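Local coordinates for protein dihydroorotate dehydrogenase (Schistosoma mansoni, PDB 6UY4) that probably catalyses the quinone-dependent oxidation of dihydroorotate to orotate in pyrimidine synthesis, using FMN, and is held here with a naphthoquinone inhibitor, at residues I128-E133 against F357-P362; L41-R44 against T48-N51; A150-L155 against G191-Y196; G101-G106 against G164-N169. All coordinates share one frame; numbering follows the deposited sequence.

Contact 1 (I128-E133 against F357-P362). With QLA (2-[(4-fluorophenyl)amino]-3-hydroxynaphthalene-1,4-dione), chain B.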
# COMPACT_ATOMS: atom_id res chain seq x y z
N ILE A 128 4.27 -15.83 3.08
CA ILE A 128 4.65 -14.69 3.92
C ILE A 128 5.70 -15.16 4.91
O ILE A 128 5.53 -16.19 5.57
CB ILE A 128 3.43 -14.10 4.66
CG1 ILE A 128 2.47 -13.43 3.68
CG2 ILE A 128 3.89 -13.11 5.71
CD1 ILE A 128 1.25 -12.83 4.34
N PHE A 129 6.80 -14.41 5.02
CA PHE A 129 7.91 -14.78 5.88
C PHE A 129 8.42 -13.56 6.62
O PHE A 129 8.61 -12.50 6.02
CB PHE A 129 9.04 -15.41 5.05
CG PHE A 129 8.59 -16.51 4.14
CD1 PHE A 129 8.48 -17.81 4.60
CD2 PHE A 129 8.26 -16.24 2.82
CE1 PHE A 129 8.06 -18.83 3.76
CE2 PHE A 129 7.83 -17.25 1.98
CZ PHE A 129 7.73 -18.55 2.45
N ARG A 130 8.65 -13.71 7.92
CA ARG A 130 9.17 -12.63 8.75
C ARG A 130 10.69 -12.63 8.72
O ARG A 130 11.33 -13.69 8.75
CB ARG A 130 8.69 -12.77 10.20
CG ARG A 130 7.19 -12.84 10.39
CD ARG A 130 6.85 -12.73 11.87
NE ARG A 130 5.43 -12.95 12.14
CZ ARG A 130 4.93 -14.08 12.63
NH1 ARG A 130 3.63 -14.19 12.85
NH2 ARG A 130 5.74 -15.10 12.89
N TRP A 131 11.27 -11.43 8.68
CA TRP A 131 12.71 -11.22 8.84
C TRP A 131 12.88 -10.29 10.03
O TRP A 131 13.16 -9.10 9.87
CB TRP A 131 13.35 -10.66 7.57
CG TRP A 131 14.85 -10.73 7.57
CD1 TRP A 131 15.65 -11.23 8.56
CD2 TRP A 131 15.73 -10.29 6.53
NE1 TRP A 131 16.97 -11.12 8.19
CE2 TRP A 131 17.05 -10.55 6.95
CE3 TRP A 131 15.53 -9.70 5.27
CZ2 TRP A 131 18.16 -10.24 6.17
CZ3 TRP A 131 16.64 -9.40 4.50
CH2 TRP A 131 17.93 -9.67 4.95
N THR A 132 12.70 -10.84 11.24
CA THR A 132 12.66 -10.02 12.44
C THR A 132 14.01 -9.37 12.74
O THR A 132 14.06 -8.30 13.36
CB THR A 132 12.21 -10.87 13.63
OG1 THR A 132 11.09 -11.67 13.25
CG2 THR A 132 11.81 -9.98 14.81
N GLU A 133 15.11 -9.98 12.29
CA GLU A 133 16.43 -9.42 12.55
C GLU A 133 16.59 -8.04 11.92
O GLU A 133 17.39 -7.23 12.40
CB GLU A 133 17.51 -10.37 12.03
N PHE A 357 3.79 -1.74 11.20
CA PHE A 357 2.59 -2.08 11.95
C PHE A 357 2.64 -3.51 12.46
O PHE A 357 2.05 -3.83 13.50
CB PHE A 357 1.35 -1.86 11.09
CG PHE A 357 0.05 -2.17 11.78
CD1 PHE A 357 -0.57 -3.40 11.61
CD2 PHE A 357 -0.54 -1.24 12.62
CE1 PHE A 357 -1.76 -3.69 12.25
CE2 PHE A 357 -1.73 -1.53 13.26
CZ PHE A 357 -2.34 -2.75 13.07
N VAL A 358 3.35 -4.40 11.75
CA VAL A 358 3.50 -5.77 12.21
C VAL A 358 4.42 -5.84 13.42
O VAL A 358 4.15 -6.56 14.39
CB VAL A 358 4.01 -6.66 11.06
CG1 VAL A 358 4.38 -8.04 11.58
CG2 VAL A 358 2.97 -6.76 9.96
N TYR A 359 5.51 -5.07 13.40
CA TYR A 359 6.52 -5.13 14.45
C TYR A 359 6.30 -4.14 15.58
O TYR A 359 6.97 -4.24 16.61
CB TYR A 359 7.91 -4.91 13.85
CG TYR A 359 8.38 -6.04 12.96
CD1 TYR A 359 8.89 -7.21 13.50
CD2 TYR A 359 8.32 -5.93 11.57
CE1 TYR A 359 9.32 -8.25 12.70
CE2 TYR A 359 8.75 -6.97 10.76
CZ TYR A 359 9.25 -8.12 11.33
OH TYR A 359 9.68 -9.15 10.52
N GLN A 360 5.38 -3.18 15.43
CA GLN A 360 5.12 -2.20 16.47
C GLN A 360 3.67 -2.15 16.93
O GLN A 360 3.39 -1.53 17.97
CB GLN A 360 5.56 -0.80 16.03
CG GLN A 360 7.02 -0.71 15.62
CD GLN A 360 7.48 0.71 15.37
OE1 GLN A 360 6.81 1.67 15.76
NE2 GLN A 360 8.62 0.86 14.70
N GLY A 361 2.74 -2.76 16.20
CA GLY A 361 1.37 -2.85 16.64
C GLY A 361 0.56 -1.60 16.36
O GLY A 361 0.98 -0.71 15.62
N PRO A 362 -0.63 -1.52 16.96
CA PRO A 362 -1.52 -0.38 16.73
C PRO A 362 -0.90 0.96 17.06
O PRO A 362 -1.09 1.92 16.30
CB PRO A 362 -2.72 -0.68 17.65
CG PRO A 362 -2.74 -2.15 17.74
CD PRO A 362 -1.30 -2.60 17.72
C1 QLA B . 0.24 -9.43 10.05
O1 QLA B . -0.54 -8.90 9.29
C2 QLA B . -0.09 -9.48 11.51
O2 QLA B . -1.28 -9.00 11.85
C3 QLA B . 0.84 -9.99 12.44
O3 QLA B . 2.82 -11.28 12.76
C4 QLA B . 0.07 -8.70 14.42
C5 QLA B . 0.27 -7.43 13.91
C6 QLA B . -0.29 -6.32 14.53
C7 QLA B . -1.05 -6.52 15.65
C8 QLA B . -1.28 -7.76 16.17
C9 QLA B . -0.72 -8.86 15.55
C10 QLA B . 2.07 -10.70 11.93
C11 QLA B . 2.38 -10.65 10.49
C12 QLA B . 3.57 -11.21 10.03
C13 QLA B . 3.88 -11.16 8.69
C14 QLA B . 3.01 -10.56 7.79
C15 QLA B . 1.83 -10.00 8.23
C16 QLA B . 1.51 -10.03 9.59
F1 QLA B . -1.60 -5.44 16.26
N1 QLA B . 0.64 -9.83 13.76
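Tyr359 reaches Trp131 and Thr132 in a partly buried contact at one mouth of the TIM barrel. Helix 355-360, which follows the last strand of the barrel, here faces strand 128-131 of a small antiparallel sheet. Together they line the inhibitor along its length, in a pocket that in class 2 dihydroorotate dehydrogenases is the quinone site. The direct protein contact is small. Tyr359 has CG anti to its carbonyl carbon (chi1 -69°), and the ring extends to the strand. Its CE1 comes 3.7 Å from Thr132 CG2, at a slant to the ring. Thr132 OG1 lies in the ring plane at its edge. The Tyr359 hydroxyl sits 3.3 Å from Trp131 N, but its clear hydrogen bond goes to Ala136 O on the next strand.

Arg130 runs extended from CG to NE and turns the edge of its guanidinium to the inhibitor. Two N-H groups converge on one quinone oxygen. NH1 donates to QLA O3 at 3.0 Å, and NE donates to the same atom at 3.2 Å. Both bonds are bent, with angles near 140°. NH1 also bonds Val43 O, which helps fix the rotation of the group.

Val358 lies under one face of the naphthoquinone with both branches, CG1 being 3.5 Å from QLA C11. Ile128 CG2 approaches the far end of the fused ring at C13 and C14. At the fluorophenyl end, beyond the turn at Gly361, Pro362 CD stands 3.2 Å from QLA F1.

Contact 2 (L41-R44 against T48-N51). With QLA (2-[(4-fluorophenyl)amino]-3-hydroxynaphthalene-1,4-dione), chain B.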
# COMPACT_ATOMS: atom_id res chain seq x y z
N LEU A 41 5.99 -16.00 18.76
CA LEU A 41 6.38 -17.31 19.27
C LEU A 41 5.22 -18.29 19.21
O LEU A 41 5.41 -19.47 18.90
CB LEU A 41 6.91 -17.18 20.70
N LEU A 42 4.00 -17.82 19.50
CA LEU A 42 2.83 -18.68 19.43
C LEU A 42 2.45 -18.97 17.99
O LEU A 42 2.45 -20.13 17.55
CB LEU A 42 1.66 -18.02 20.18
CG LEU A 42 1.87 -17.76 21.67
CD1 LEU A 42 0.65 -17.06 22.26
CD2 LEU A 42 2.15 -19.06 22.40
N VAL A 43 2.11 -17.93 17.22
CA VAL A 43 1.73 -18.08 15.82
C VAL A 43 3.01 -17.94 14.99
O VAL A 43 3.45 -16.83 14.70
CB VAL A 43 0.67 -17.06 15.41
CG1 VAL A 43 0.19 -17.34 14.00
CG2 VAL A 43 -0.49 -17.09 16.39
N ARG A 44 3.59 -19.07 14.61
CA ARG A 44 4.84 -19.04 13.85
C ARG A 44 4.63 -18.62 12.41
O ARG A 44 5.50 -17.96 11.82
CB ARG A 44 5.53 -20.41 13.91
CG ARG A 44 5.95 -20.83 15.31
N THR A 48 -1.07 -16.60 9.07
CA THR A 48 -2.04 -16.98 10.09
C THR A 48 -2.23 -15.84 11.09
O THR A 48 -3.37 -15.51 11.46
CB THR A 48 -1.59 -18.25 10.80
OG1 THR A 48 -1.42 -19.30 9.84
CG2 THR A 48 -2.62 -18.68 11.84
N ALA A 49 -1.13 -15.24 11.54
CA ALA A 49 -1.23 -14.08 12.43
C ALA A 49 -1.89 -12.91 11.72
O ALA A 49 -2.58 -12.11 12.36
CB ALA A 49 0.15 -13.69 12.94
N HIS A 50 -1.69 -12.78 10.41
CA HIS A 50 -2.35 -11.73 9.65
C HIS A 50 -3.86 -11.92 9.66
O HIS A 50 -4.61 -10.97 9.92
CB HIS A 50 -1.81 -11.70 8.22
CG HIS A 50 -2.47 -10.68 7.34
ND1 HIS A 50 -2.51 -9.34 7.66
CD2 HIS A 50 -3.12 -10.81 6.16
CE1 HIS A 50 -3.15 -8.68 6.71
NE2 HIS A 50 -3.53 -9.55 5.79
N ASN A 51 -4.32 -13.14 9.37
CA ASN A 51 -5.75 -13.41 9.39
C ASN A 51 -6.34 -13.18 10.78
O ASN A 51 -7.48 -12.73 10.92
CB ASN A 51 -6.02 -14.85 8.94
CG ASN A 51 -5.58 -15.10 7.51
OD1 ASN A 51 -5.66 -14.22 6.66
ND2 ASN A 51 -5.10 -16.31 7.25
C1 QLA B . 0.24 -9.43 10.05
O1 QLA B . -0.54 -8.90 9.29
C2 QLA B . -0.09 -9.48 11.51
O2 QLA B . -1.28 -9.00 11.85
C3 QLA B . 0.84 -9.99 12.44
O3 QLA B . 2.82 -11.28 12.76
C4 QLA B . 0.07 -8.70 14.42
C5 QLA B . 0.27 -7.43 13.91
C6 QLA B . -0.29 -6.32 14.53
C7 QLA B . -1.05 -6.52 15.65
C8 QLA B . -1.28 -7.76 16.17
C9 QLA B . -0.72 -8.86 15.55
C10 QLA B . 2.07 -10.70 11.93
C11 QLA B . 2.38 -10.65 10.49
C12 QLA B . 3.57 -11.21 10.03
C13 QLA B . 3.88 -11.16 8.69
C14 QLA B . 3.01 -10.56 7.79
C15 QLA B . 1.83 -10.00 8.23
C16 QLA B . 1.51 -10.03 9.59
F1 QLA B . -1.60 -5.44 16.26
N1 QLA B . 0.64 -9.83 13.76
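His50, next to the Ala49 that packs on Val43, donates from ND1 to QLA O1 at 2.6 Å. It turns the edge of its imidazole to the ligand. The acceptor lies near the ring plane, although the N-H...O angle is only 137°. Phe92 meets the His50 ring edge-to-face. Ala49 O accepts from Ser53 OG, one turn on in helix 46-58. The inhibitor hydroxyl adds a weak hydrogen bond, QLA O2 to Ala49 O, at 3.4 Å.

The contact joins the end of helix 29-42 to the start of helix 46-58. As in other class 2 enzymes, the helix pair probably lines the quinone tunnel. Val43 is the first residue beyond the first helix. With CG1 anti to the backbone N (chi1 -174°), that methyl is directed at the second helix. Val43 CG1 lies 3.5 Å from Ala49 N. The same methyl is 3.8 Å from Ala49 CB and also touches Thr48 CB and CG2. The Thr48 hydroxyl bonds Asp45 OD2 in the intervening turn.

On the pocket side, Ala49 CB lies above the rim of the quinone ring, near O3 and 3.7 Å from QLA C10.

The firm polar part is the His50 N-H to O1, which would be expected to draw electron density toward that oxygen. The weak O2 contact to a backbone carbonyl would be consistent with a neutral hydroxyl.

Contact 3 (A150-L155 against G191-Y196)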
# COMPACT_ATOMS: atom_id res chain seq x y z
N ALA A 150 -17.79 -8.90 -3.46
CA ALA A 150 -17.71 -9.14 -2.03
C ALA A 150 -17.12 -7.93 -1.30
O ALA A 150 -17.60 -7.56 -0.22
CB ALA A 150 -16.87 -10.39 -1.75
N VAL A 151 -16.09 -7.31 -1.87
CA VAL A 151 -15.49 -6.15 -1.23
C VAL A 151 -16.38 -4.92 -1.37
O VAL A 151 -16.44 -4.08 -0.47
CB VAL A 151 -14.08 -5.90 -1.80
CG1 VAL A 151 -13.41 -4.72 -1.10
CG2 VAL A 151 -13.22 -7.15 -1.66
N TYR A 152 -17.09 -4.80 -2.50
CA TYR A 152 -17.97 -3.65 -2.69
C TYR A 152 -19.14 -3.67 -1.72
O TYR A 152 -19.61 -2.60 -1.30
CB TYR A 152 -18.48 -3.62 -4.13
CG TYR A 152 -19.53 -2.56 -4.39
CD1 TYR A 152 -19.17 -1.24 -4.59
CD2 TYR A 152 -20.88 -2.89 -4.45
CE1 TYR A 152 -20.12 -0.26 -4.83
CE2 TYR A 152 -21.84 -1.93 -4.69
CZ TYR A 152 -21.46 -0.62 -4.88
OH TYR A 152 -22.41 0.35 -5.12
N GLU A 153 -19.63 -4.86 -1.34
CA GLU A 153 -20.71 -4.94 -0.37
C GLU A 153 -20.28 -4.44 1.00
O GLU A 153 -21.14 -4.05 1.80
CB GLU A 153 -21.21 -6.38 -0.26
CG GLU A 153 -22.07 -6.83 -1.44
CD GLU A 153 -23.36 -6.04 -1.54
OE1 GLU A 153 -23.94 -5.71 -0.48
OE2 GLU A 153 -23.79 -5.75 -2.68
N ARG A 154 -18.98 -4.43 1.29
CA ARG A 154 -18.47 -3.94 2.56
C ARG A 154 -18.12 -2.45 2.53
O ARG A 154 -17.79 -1.90 3.59
CB ARG A 154 -17.23 -4.74 2.98
CG ARG A 154 -17.44 -6.25 2.95
CD ARG A 154 -16.26 -6.97 3.58
NE ARG A 154 -16.41 -8.43 3.53
CZ ARG A 154 -15.79 -9.22 2.66
NH1 ARG A 154 -14.96 -8.70 1.76
NH2 ARG A 154 -15.98 -10.53 2.69
N LEU A 155 -18.19 -1.80 1.37
CA LEU A 155 -17.83 -0.40 1.24
C LEU A 155 -18.93 0.47 0.65
O LEU A 155 -18.70 1.67 0.44
CB LEU A 155 -16.57 -0.24 0.38
CG LEU A 155 -15.26 -0.86 0.88
CD1 LEU A 155 -14.20 -0.78 -0.21
CD2 LEU A 155 -14.79 -0.17 2.14
N GLY A 191 -15.60 3.48 -8.12
CA GLY A 191 -15.41 4.90 -8.33
C GLY A 191 -16.43 5.78 -7.63
O GLY A 191 -16.15 6.97 -7.40
N GLU A 192 -17.59 5.24 -7.29
CA GLU A 192 -18.64 6.03 -6.66
C GLU A 192 -18.55 6.03 -5.14
O GLU A 192 -19.00 6.98 -4.50
CB GLU A 192 -20.02 5.52 -7.08
CG GLU A 192 -20.29 5.64 -8.57
CD GLU A 192 -20.54 7.07 -9.01
OE1 GLU A 192 -20.77 7.93 -8.14
OE2 GLU A 192 -20.50 7.33 -10.23
N VAL A 193 -17.97 4.98 -4.54
CA VAL A 193 -17.93 4.85 -3.09
C VAL A 193 -16.55 5.14 -2.50
O VAL A 193 -16.47 5.51 -1.32
CB VAL A 193 -18.42 3.46 -2.64
CG1 VAL A 193 -19.85 3.22 -3.10
CG2 VAL A 193 -17.49 2.37 -3.16
N ALA A 194 -15.48 4.99 -3.27
CA ALA A 194 -14.13 5.20 -2.76
C ALA A 194 -13.74 6.67 -2.83
O ALA A 194 -14.15 7.40 -3.73
CB ALA A 194 -13.13 4.36 -3.54
N ASP A 195 -12.92 7.09 -1.87
CA ASP A 195 -12.39 8.45 -1.90
C ASP A 195 -11.31 8.61 -2.96
O ASP A 195 -11.19 9.68 -3.57
CB ASP A 195 -11.85 8.84 -0.52
CG ASP A 195 -12.93 8.93 0.53
OD1 ASP A 195 -14.08 9.28 0.18
OD2 ASP A 195 -12.64 8.64 1.71
N TYR A 196 -10.52 7.56 -3.19
CA TYR A 196 -9.54 7.57 -4.27
C TYR A 196 -9.30 6.14 -4.73
O TYR A 196 -9.56 5.18 -4.00
CB TYR A 196 -8.22 8.23 -3.85
CG TYR A 196 -7.45 7.50 -2.78
CD1 TYR A 196 -6.48 6.56 -3.11
CD2 TYR A 196 -7.67 7.76 -1.43
CE1 TYR A 196 -5.76 5.89 -2.13
CE2 TYR A 196 -6.95 7.10 -0.45
CZ TYR A 196 -6.00 6.17 -0.81
OH TYR A 196 -5.29 5.50 0.17
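Val193 packs on Tyr152 and on the backbone of Leu155, and supplies nearly all of the loop's side of this buried contact. It sits in the loop before barrel strand 196-200. Its two partners lie at the C-terminal end of helix 147-153, on the outer layer of the TIM barrel. The tight part is at the backbone of Leu155. Leu155 O lies 3.6 Å from Val193 CB, and both valine methyls are also close to this oxygen. Val193 CG1 is anti to the carbonyl carbon (chi1 -60°), which turns both methyls to the helix. CG1 meets Tyr152 CE1 at 3.9 Å. CG2 touches the same ring carbon from slightly farther off. The tyrosine and valine side chains run at about a right angle to each other, and the methyl meets the ring obliquely. The Leu155 side chain also faces the loop, though less closely. The two segments make no hydrogen bond with each other.

The outer side, where the partly exposed Tyr152 ring and Glu192 lie, is looser. Glu192 leads away from the helix to bond Ser233 OG.

Polar bonds to neighbouring residues hold the loop. Arg158 bonds Val193 O and forms a salt bridge with Asp195, whose other oxygen accepts from Trp160 NE1 and Ile166 N.

The contact lies in the helix layer outside the strands. Tyr152 also touches Lys189 and Phe190 of helix 179-190, and Leu155 rests on Val168 of strand 165-170. Through Val151 the same helix also rests on strand 109-115.

Contact 4 (G101-G106 against G164-N169). With FMN (flavin mononucleotide), chain G.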
# COMPACT_ATOMS: atom_id res chain seq x y z
N GLY A 101 -12.14 -0.41 12.23
CA GLY A 101 -11.31 -0.52 13.41
C GLY A 101 -9.92 0.04 13.22
O GLY A 101 -9.31 0.56 14.16
N LEU A 102 -9.38 -0.07 12.00
CA LEU A 102 -8.06 0.48 11.71
C LEU A 102 -8.08 2.00 11.65
O LEU A 102 -7.11 2.65 12.03
CB LEU A 102 -7.52 -0.12 10.41
CG LEU A 102 -7.21 -1.61 10.47
CD1 LEU A 102 -7.07 -2.19 9.08
CD2 LEU A 102 -5.94 -1.86 11.28
N LEU A 103 -9.18 2.59 11.16
CA LEU A 103 -9.31 4.04 11.21
C LEU A 103 -9.42 4.52 12.65
O LEU A 103 -8.82 5.54 13.01
CB LEU A 103 -10.53 4.49 10.40
CG LEU A 103 -10.37 4.57 8.89
CD1 LEU A 103 -11.67 5.04 8.24
CD2 LEU A 103 -9.23 5.51 8.53
N ASN A 104 -10.18 3.81 13.48
CA ASN A 104 -10.25 4.13 14.90
C ASN A 104 -8.94 3.86 15.61
O ASN A 104 -8.70 4.43 16.68
CB ASN A 104 -11.38 3.34 15.57
CG ASN A 104 -12.75 3.68 15.00
OD1 ASN A 104 -13.02 4.83 14.65
ND2 ASN A 104 -13.62 2.68 14.91
N ALA A 105 -8.08 3.00 15.04
CA ALA A 105 -6.82 2.66 15.70
C ALA A 105 -5.83 3.82 15.66
O ALA A 105 -4.96 3.91 16.54
CB ALA A 105 -6.21 1.43 15.05
N GLY A 106 -5.93 4.70 14.67
CA GLY A 106 -5.03 5.83 14.60
C GLY A 106 -4.68 6.26 13.19
O GLY A 106 -4.29 7.41 12.97
N GLY A 164 -12.57 9.38 8.46
CA GLY A 164 -11.32 9.10 7.79
C GLY A 164 -11.53 8.99 6.29
O GLY A 164 -12.60 9.29 5.77
N VAL A 165 -10.48 8.54 5.61
CA VAL A 165 -10.46 8.40 4.16
C VAL A 165 -10.23 6.93 3.82
O VAL A 165 -9.46 6.25 4.50
CB VAL A 165 -9.38 9.30 3.53
CG1 VAL A 165 -9.31 9.10 2.02
CG2 VAL A 165 -9.64 10.76 3.86
N ILE A 166 -10.90 6.45 2.78
CA ILE A 166 -10.75 5.07 2.33
C ILE A 166 -10.45 5.08 0.84
O ILE A 166 -11.22 5.65 0.06
CB ILE A 166 -12.00 4.22 2.63
CG1 ILE A 166 -12.19 4.06 4.14
CG2 ILE A 166 -11.89 2.86 1.95
CD1 ILE A 166 -11.05 3.35 4.83
N GLY A 167 -9.34 4.45 0.45
CA GLY A 167 -9.03 4.27 -0.95
C GLY A 167 -9.11 2.81 -1.34
O GLY A 167 -9.06 1.93 -0.47
N VAL A 168 -9.25 2.53 -2.63
CA VAL A 168 -9.35 1.17 -3.14
C VAL A 168 -8.24 0.95 -4.15
O VAL A 168 -8.09 1.74 -5.09
CB VAL A 168 -10.72 0.88 -3.76
CG1 VAL A 168 -10.77 -0.54 -4.31
CG2 VAL A 168 -11.82 1.09 -2.73
N ASN A 169 -7.46 -0.12 -3.96
CA ASN A 169 -6.38 -0.48 -4.86
C ASN A 169 -6.88 -1.57 -5.81
O ASN A 169 -7.20 -2.68 -5.37
CB ASN A 169 -5.16 -0.96 -4.08
CG ASN A 169 -3.95 -1.19 -4.96
OD1 ASN A 169 -3.88 -2.18 -5.69
ND2 ASN A 169 -2.99 -0.28 -4.90
N1 FMN G . 0.69 -3.39 -2.15
C2 FMN G . -0.36 -3.27 -3.04
O2 FMN G . -0.42 -2.29 -3.78
N3 FMN G . -1.34 -4.24 -3.10
C4 FMN G . -1.27 -5.34 -2.27
O4 FMN G . -2.15 -6.21 -2.32
C4A FMN G . -0.22 -5.47 -1.37
N5 FMN G . -0.15 -6.56 -0.53
C5A FMN G . 0.89 -6.69 0.36
C6 FMN G . 0.95 -7.79 1.20
C7 FMN G . 2.00 -7.93 2.10
C7M FMN G . 2.07 -9.12 3.00
C8 FMN G . 2.99 -6.95 2.17
C8M FMN G . 4.12 -7.09 3.14
C9 FMN G . 2.93 -5.84 1.32
C9A FMN G . 1.88 -5.71 0.42
N10 FMN G . 1.81 -4.61 -0.42
C10 FMN G . 0.76 -4.49 -1.31
C1' FMN G . 2.86 -3.54 -0.38
C2' FMN G . 2.51 -2.48 0.66
O2' FMN G . 1.22 -1.97 0.42
C3' FMN G . 3.50 -1.33 0.62
O3' FMN G . 3.62 -0.85 -0.70
C4' FMN G . 4.88 -1.74 1.13
O4' FMN G . 4.79 -2.85 1.99
C5' FMN G . 5.49 -0.57 1.89
O5' FMN G . 6.63 -0.96 2.59
P FMN G . 6.61 -0.91 4.20
O1P FMN G . 7.97 -1.31 4.71
O2P FMN G . 6.25 0.48 4.68
O3P FMN G . 5.58 -1.90 4.69
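Leu103 of helix 99-105 packs on Gly164 and Ile166 in the TIM barrel, where an outer helix lies against barrel strand 165-170. The helix leads into strand 109-115, the neighbour of 165-170 in the parallel sheet. It ends in a Schellman motif at Gly106, whose positive phi turns the chain toward that strand.

The contact is buried and apolar. Leu103 CD1 lies 4.1 Å from Gly164 CA, and the lack of a side chain at Gly164 makes room for Leu103 CD2. CD1 also meets Ile166 CD1 at 3.9 Å. The isoleucine CG1 lies beside the backbone N (chi1 -66°) and the chain bends again at chi2 (-62°), which brings CD1 to the leucine. The two side chains cross obliquely. Leu103 CD2 is 4.1 Å from Val165 O. Ile110 of the adjacent strand touches both Leu103 and Ile166.

The far end of the strand belongs to the FMN pocket. Asn169 has CG anti to the backbone N (chi1 -173°). Its amide is held by Thr114 OG1 and Asn200 OD1, both of FMN-binding residues, and by Glu111 OE2. This places Asn169 ND2 3.4 Å from FMN O2, on the pyrimidine end of the flavin.

In the fold
Contacts 1 and 2 line the same inhibitor pocket, with centres 11 Å apart. Val358 and Ala49 lie on opposite sides of the quinone plane. Arg130 ties the two contacts together, with NH1 3.2 Å from Val43 O in a probable hydrogen bond. Contacts 3 and 4 belong to the barrel wall, with centres 13 Å apart. Strand 165-170 joins strand 196-200 and the residue before it, Asp195 N lying 2.9 Å from Ile166 O and Tyr196 O lying 3.0 Å from Val168 N, both probable hydrogen bonds. Contacts 1 and 4 meet through Phe357 CZ, 4.1 Å from Leu102 CD2. FMN is near both groups: it touches Ile128 of contact 1, and Asn169 of contact 4 belongs to its pocket.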